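PDB 1WOZ: 177aa long conserved hypothetical protein (ST1454) from Sulfolobus tokodaii, which probably transfers the adenosyl group of ATP to cob(I)alamin, as expected of a PduO-type corrinoid adenosyltransferase. Local coordinates for residues A[111-125]-A[146-160]. Numbering follows the deposited sequence.
Sequences ASVLHVTRSVARRVE and LNRLSSLLFAMALVA
L114 and L153 pack as reciprocal knobs into holes: L114 sits among L153, M156, A157 and A160, L153 among L114, T117, R118 and A121, and the two CD2 methyls meet at 4.0 Å. Beside them A157 lays its CB over one face of the H115 imidazole, a CH-pi contact 3.8 Å from CB to the ring centroid. R118 NE donates to H115 ND1 (3.0 Å) almost exactly in the ring plane, which fixes how that ring is turned; the same arginine sets CD against the edge of the F154 ring. At the other end, with CG anti to the backbone N (chi1 178°), E125 reaches across to N147, whose ND2 donates to OE2 on its syn side (3.0 Å), tilted 22° from the carboxylate plane, while OE1 takes a water that also donates to L146 O. OE2 also pairs with K20 of a neighbouring subunit. Were E125 cut back to an alanine, N147 ND2 would probably lose its acceptor, the water one of its two, and K20 this carboxylate mate. R118 in turn pairs with D32 of that subunit. Helices 109-134 and 140-163 pack antiparallel within the helical bundle, the axes of 111-125 and 146-160 approaching to 8.4 Å, with helix 23-44 against the first and helices 48-69 and 79-96 against the second.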
loop_
_atom_site.group_PDB
_atom_site.type_symbol
_atom_site.label_atom_id
_atom_site.label_comp_id
_atom_site.label_asym_id
_atom_site.label_seq_id
_atom_site.Cartn_x
_atom_site.Cartn_y
_atom_site.Cartn_z
ATOM N N ALA A 111 10.584 -11.751 -3.247
ATOM C CA ALA A 111 11.134 -10.577 -3.915
ATOM C C ALA A 111 10.011 -9.560 -4.199
ATOM O O ALA A 111 10.226 -8.349 -4.116
ATOM C CB ALA A 111 11.808 -10.977 -5.233
ATOM N N SER A 112 8.819 -10.049 -4.529
ATOM C CA SER A 112 7.722 -9.134 -4.844
ATOM C C SER A 112 7.324 -8.302 -3.637
ATOM O O SER A 112 7.108 -7.099 -3.769
ATOM C CB SER A 112 6.492 -9.897 -5.369
ATOM O OG SER A 112 6.797 -10.543 -6.597
ATOM N N VAL A 113 7.225 -8.923 -2.461
ATOM C CA VAL A 113 6.848 -8.152 -1.284
ATOM C C VAL A 113 7.958 -7.180 -0.903
ATOM O O VAL A 113 7.684 -6.078 -0.393
ATOM C CB VAL A 113 6.473 -9.059 -0.097
ATOM C CG1 VAL A 113 5.986 -8.198 1.080
ATOM C CG2 VAL A 113 5.338 -9.985 -0.507
ATOM N N LEU A 114 9.212 -7.572 -1.152
ATOM C CA LEU A 114 10.349 -6.678 -0.883
ATOM C C LEU A 114 10.307 -5.460 -1.806
ATOM O O LEU A 114 10.631 -4.343 -1.377
ATOM C CB LEU A 114 11.682 -7.429 -1.051
ATOM C CG LEU A 114 11.944 -8.371 0.162
ATOM C CD1 LEU A 114 13.015 -9.408 -0.205
ATOM C CD2 LEU A 114 12.388 -7.564 1.390
ATOM N N HIS A 115 9.926 -5.667 -3.072
ATOM C CA HIS A 115 9.824 -4.548 -4.003
ATOM C C HIS A 115 8.677 -3.614 -3.615
ATOM O O HIS A 115 8.770 -2.394 -3.784
ATOM C CB HIS A 115 9.610 -5.045 -5.441
ATOM C CG HIS A 115 10.881 -5.418 -6.129
ATOM N ND1 HIS A 115 11.892 -4.506 -6.347
ATOM C CD2 HIS A 115 11.320 -6.601 -6.629
ATOM C CE1 HIS A 115 12.903 -5.111 -6.948
ATOM N NE2 HIS A 115 12.582 -6.382 -7.130
ATOM N N VAL A 116 7.572 -4.183 -3.137
ATOM C CA VAL A 116 6.470 -3.326 -2.710
ATOM C C VAL A 116 6.963 -2.467 -1.533
ATOM O O VAL A 116 6.728 -1.252 -1.476
ATOM C CB VAL A 116 5.250 -4.158 -2.236
ATOM C CG1 VAL A 116 4.295 -3.265 -1.436
ATOM C CG2 VAL A 116 4.531 -4.785 -3.448
ATOM N N THR A 117 7.648 -3.113 -0.599
ATOM C CA THR A 117 8.173 -2.433 0.580
ATOM C C THR A 117 9.172 -1.352 0.137
ATOM O O THR A 117 9.164 -0.227 0.652
ATOM C CB THR A 117 8.820 -3.477 1.517
ATOM O OG1 THR A 117 7.827 -4.460 1.839
ATOM C CG2 THR A 117 9.307 -2.838 2.819
ATOM N N ARG A 118 9.997 -1.687 -0.855
ATOM C CA ARG A 118 10.964 -0.744 -1.406
ATOM C C ARG A 118 10.257 0.508 -1.995
ATOM O O ARG A 118 10.669 1.662 -1.776
ATOM C CB ARG A 118 11.782 -1.477 -2.493
ATOM C CG ARG A 118 12.773 -0.624 -3.317
ATOM C CD ARG A 118 13.235 -1.398 -4.604
ATOM N NE ARG A 118 12.087 -1.678 -5.477
ATOM C CZ ARG A 118 11.419 -0.758 -6.162
ATOM N NH1 ARG A 118 11.795 0.525 -6.120
ATOM N NH2 ARG A 118 10.306 -1.100 -6.812
ATOM N N SER A 119 9.186 0.293 -2.740
ATOM C CA SER A 119 8.468 1.428 -3.339
ATOM C C SER A 119 7.793 2.296 -2.271
ATOM O O SER A 119 7.668 3.521 -2.430
ATOM C CB SER A 119 7.453 0.934 -4.382
ATOM O OG SER A 119 6.360 0.277 -3.779
ATOM N N VAL A 120 7.390 1.676 -1.162
ATOM C CA VAL A 120 6.782 2.462 -0.085
ATOM C C VAL A 120 7.892 3.269 0.605
ATOM O O VAL A 120 7.689 4.437 0.959
ATOM C CB VAL A 120 6.030 1.551 0.912
ATOM C CG1 VAL A 120 5.548 2.370 2.168
ATOM C CG2 VAL A 120 4.807 0.962 0.198
ATOM N N ALA A 121 9.070 2.664 0.769
ATOM C CA ALA A 121 10.188 3.381 1.396
ATOM C C ALA A 121 10.514 4.628 0.550
ATOM O O ALA A 121 10.786 5.711 1.083
ATOM C CB ALA A 121 11.410 2.468 1.497
ATOM N N ARG A 122 10.478 4.472 -0.773
ATOM C CA ARG A 122 10.751 5.587 -1.669
ATOM C C ARG A 122 9.665 6.659 -1.558
ATOM O O ARG A 122 9.970 7.862 -1.633
ATOM C CB ARG A 122 10.932 5.081 -3.117
ATOM C CG ARG A 122 12.320 4.429 -3.300
ATOM C CD ARG A 122 12.567 3.869 -4.709
ATOM N NE ARG A 122 12.489 4.857 -5.792
ATOM C CZ ARG A 122 13.502 5.588 -6.269
ATOM N NH1 ARG A 122 14.724 5.479 -5.770
ATOM N NH2 ARG A 122 13.298 6.409 -7.297
ATOM N N ARG A 123 8.415 6.252 -1.303
ATOM C CA ARG A 123 7.347 7.237 -1.143
ATOM C C ARG A 123 7.579 8.026 0.161
ATOM O O ARG A 123 7.403 9.261 0.197
ATOM C CB ARG A 123 5.955 6.565 -1.150
ATOM C CG ARG A 123 4.851 7.399 -0.438
ATOM C CD ARG A 123 3.437 7.079 -0.933
ATOM N NE ARG A 123 3.071 5.660 -0.859
ATOM C CZ ARG A 123 2.538 5.070 0.207
ATOM N NH1 ARG A 123 2.323 5.784 1.307
ATOM N NH2 ARG A 123 2.171 3.784 0.154
ATOM N N VAL A 124 7.989 7.332 1.222
ATOM C CA VAL A 124 8.278 7.995 2.497
ATOM C C VAL A 124 9.477 8.939 2.311
ATOM O O VAL A 124 9.483 10.057 2.839
ATOM C CB VAL A 124 8.604 6.966 3.624
ATOM C CG1 VAL A 124 8.895 7.714 4.970
ATOM C CG2 VAL A 124 7.421 5.998 3.795
ATOM N N GLU A 125 10.478 8.500 1.550
ATOM C CA GLU A 125 11.657 9.347 1.286
ATOM C C GLU A 125 11.247 10.657 0.592
ATOM O O GLU A 125 11.674 11.748 1.007
ATOM C CB GLU A 125 12.681 8.607 0.411
ATOM C CG GLU A 125 13.906 9.486 0.085
ATOM C CD GLU A 125 14.864 8.859 -0.910
ATOM O OE1 GLU A 125 14.609 7.725 -1.386
ATOM O OE2 GLU A 125 15.890 9.509 -1.217
ATOM N N LEU A 146 16.635 6.671 4.836
ATOM C CA LEU A 146 15.528 6.210 3.998
ATOM C C LEU A 146 15.996 5.889 2.575
ATOM O O LEU A 146 15.553 4.898 1.987
ATOM C CB LEU A 146 14.419 7.265 3.979
ATOM C CG LEU A 146 13.625 7.381 5.297
ATOM C CD1 LEU A 146 12.687 8.561 5.194
ATOM C CD2 LEU A 146 12.836 6.065 5.597
ATOM N N ASN A 147 16.888 6.719 2.034
ATOM C CA ASN A 147 17.437 6.501 0.689
ATOM C C ASN A 147 18.231 5.194 0.642
ATOM O O ASN A 147 18.064 4.390 -0.290
ATOM C CB ASN A 147 18.301 7.709 0.284
ATOM C CG ASN A 147 18.963 7.548 -1.103
ATOM O OD1 ASN A 147 20.060 7.007 -1.217
ATOM N ND2 ASN A 147 18.291 8.027 -2.145
ATOM N N ARG A 148 19.077 4.956 1.642
ATOM C CA ARG A 148 19.886 3.734 1.696
ATOM C C ARG A 148 19.015 2.513 1.921
ATOM O O ARG A 148 19.344 1.415 1.469
ATOM C CB ARG A 148 20.884 3.770 2.859
ATOM C CG ARG A 148 22.213 4.501 2.644
ATOM C CD ARG A 148 22.341 5.261 1.355
ATOM N NE ARG A 148 23.563 6.066 1.388
ATOM C CZ ARG A 148 23.669 7.278 0.870
ATOM N NH1 ARG A 148 22.637 7.827 0.265
ATOM N NH2 ARG A 148 24.796 7.964 0.999
ATOM N N LEU A 149 17.926 2.691 2.669
ATOM C CA LEU A 149 17.051 1.561 2.938
ATOM C C LEU A 149 16.430 1.011 1.662
ATOM O O LEU A 149 16.328 -0.207 1.495
ATOM C CB LEU A 149 15.949 1.970 3.921
ATOM C CG LEU A 149 14.863 0.933 4.205
ATOM C CD1 LEU A 149 15.456 -0.317 4.781
ATOM C CD2 LEU A 149 13.861 1.555 5.214
ATOM N N SER A 150 15.984 1.884 0.771
ATOM C CA SER A 150 15.380 1.358 -0.441
ATOM C C SER A 150 16.402 0.562 -1.279
ATOM O O SER A 150 16.039 -0.436 -1.912
ATOM C CB SER A 150 14.732 2.477 -1.254
ATOM O OG SER A 150 15.687 3.398 -1.734
ATOM N N SER A 151 17.675 0.965 -1.265
ATOM C CA SER A 151 18.673 0.202 -2.025
ATOM C C SER A 151 18.919 -1.164 -1.362
ATOM O O SER A 151 19.156 -2.161 -2.048
ATOM C CB SER A 151 19.996 0.973 -2.126
ATOM O OG SER A 151 19.795 2.178 -2.830
ATOM N N LEU A 152 18.885 -1.196 -0.023
ATOM C CA LEU A 152 19.055 -2.453 0.691
ATOM C C LEU A 152 17.887 -3.401 0.339
ATOM O O LEU A 152 18.090 -4.592 0.085
ATOM C CB LEU A 152 19.087 -2.203 2.215
ATOM C CG LEU A 152 18.977 -3.456 3.089
ATOM C CD1 LEU A 152 20.102 -4.433 2.756
ATOM C CD2 LEU A 152 19.002 -3.053 4.571
ATOM N N LEU A 153 16.663 -2.876 0.349
ATOM C CA LEU A 153 15.494 -3.692 0.023
ATOM C C LEU A 153 15.607 -4.253 -1.407
ATOM O O LEU A 153 15.231 -5.398 -1.662
ATOM C CB LEU A 153 14.219 -2.858 0.184
ATOM C CG LEU A 153 13.865 -2.514 1.652
ATOM C CD1 LEU A 153 12.778 -1.447 1.689
ATOM C CD2 LEU A 153 13.396 -3.777 2.400
ATOM N N PHE A 154 16.104 -3.424 -2.322
ATOM C CA PHE A 154 16.314 -3.812 -3.725
ATOM C C PHE A 154 17.321 -4.969 -3.769
ATOM O O PHE A 154 17.071 -6.004 -4.381
ATOM C CB PHE A 154 16.835 -2.591 -4.501
ATOM C CG PHE A 154 17.065 -2.845 -5.969
ATOM C CD1 PHE A 154 18.290 -3.319 -6.421
ATOM C CD2 PHE A 154 16.055 -2.614 -6.899
ATOM C CE1 PHE A 154 18.515 -3.564 -7.794
ATOM C CE2 PHE A 154 16.257 -2.853 -8.276
ATOM C CZ PHE A 154 17.495 -3.331 -8.722
ATOM N N ALA A 155 18.450 -4.818 -3.081
ATOM C CA ALA A 155 19.453 -5.884 -3.082
ATOM C C ALA A 155 18.907 -7.162 -2.487
ATOM O O ALA A 155 19.226 -8.266 -2.950
ATOM C CB ALA A 155 20.716 -5.426 -2.315
HETATM N N MSE A 156 18.055 -7.031 -1.467
HETATM C CA MSE A 156 17.487 -8.220 -0.864
HETATM C C MSE A 156 16.535 -8.907 -1.832
HETATM O O MSE A 156 16.466 -10.125 -1.860
HETATM C CB MSE A 156 16.728 -7.882 0.427
HETATM C CG MSE A 156 17.597 -7.431 1.576
HETATM SE SE MSE A 156 16.357 -7.086 3.067
HETATM C CE MSE A 156 17.614 -6.979 4.552
ATOM N N ALA A 157 15.793 -8.130 -2.615
ATOM C CA ALA A 157 14.856 -8.715 -3.575
ATOM C C ALA A 157 15.614 -9.511 -4.653
ATOM O O ALA A 157 15.132 -10.548 -5.117
ATOM C CB ALA A 157 13.989 -7.608 -4.223
ATOM N N LEU A 158 16.796 -9.030 -5.045
ATOM C CA LEU A 158 17.617 -9.752 -6.031
ATOM C C LEU A 158 18.042 -11.111 -5.459
ATOM O O LEU A 158 17.993 -12.139 -6.153
ATOM C CB LEU A 158 18.897 -8.965 -6.365
ATOM C CG LEU A 158 18.732 -7.550 -6.924
ATOM C CD1 LEU A 158 20.114 -6.942 -7.163
ATOM C CD2 LEU A 158 17.901 -7.592 -8.221
ATOM N N VAL A 159 18.484 -11.107 -4.202
ATOM C CA VAL A 159 18.913 -12.336 -3.563
ATOM C C VAL A 159 17.726 -13.276 -3.350
ATOM O O VAL A 159 17.861 -14.508 -3.521
ATOM C CB VAL A 159 19.651 -12.054 -2.219
ATOM C CG1 VAL A 159 19.870 -13.369 -1.457
ATOM C CG2 VAL A 159 21.028 -11.393 -2.514
ATOM N N ALA A 160 16.561 -12.714 -3.008
ATOM C CA ALA A 160 15.358 -13.538 -2.823
ATOM C C ALA A 160 15.045 -14.330 -4.097
ATOM O O ALA A 160 14.725 -15.540 -4.037
ATOM C CB ALA A 160 14.147 -12.653 -2.469
HETATM O O HOH W 1 14.045 5.324 -0.287
#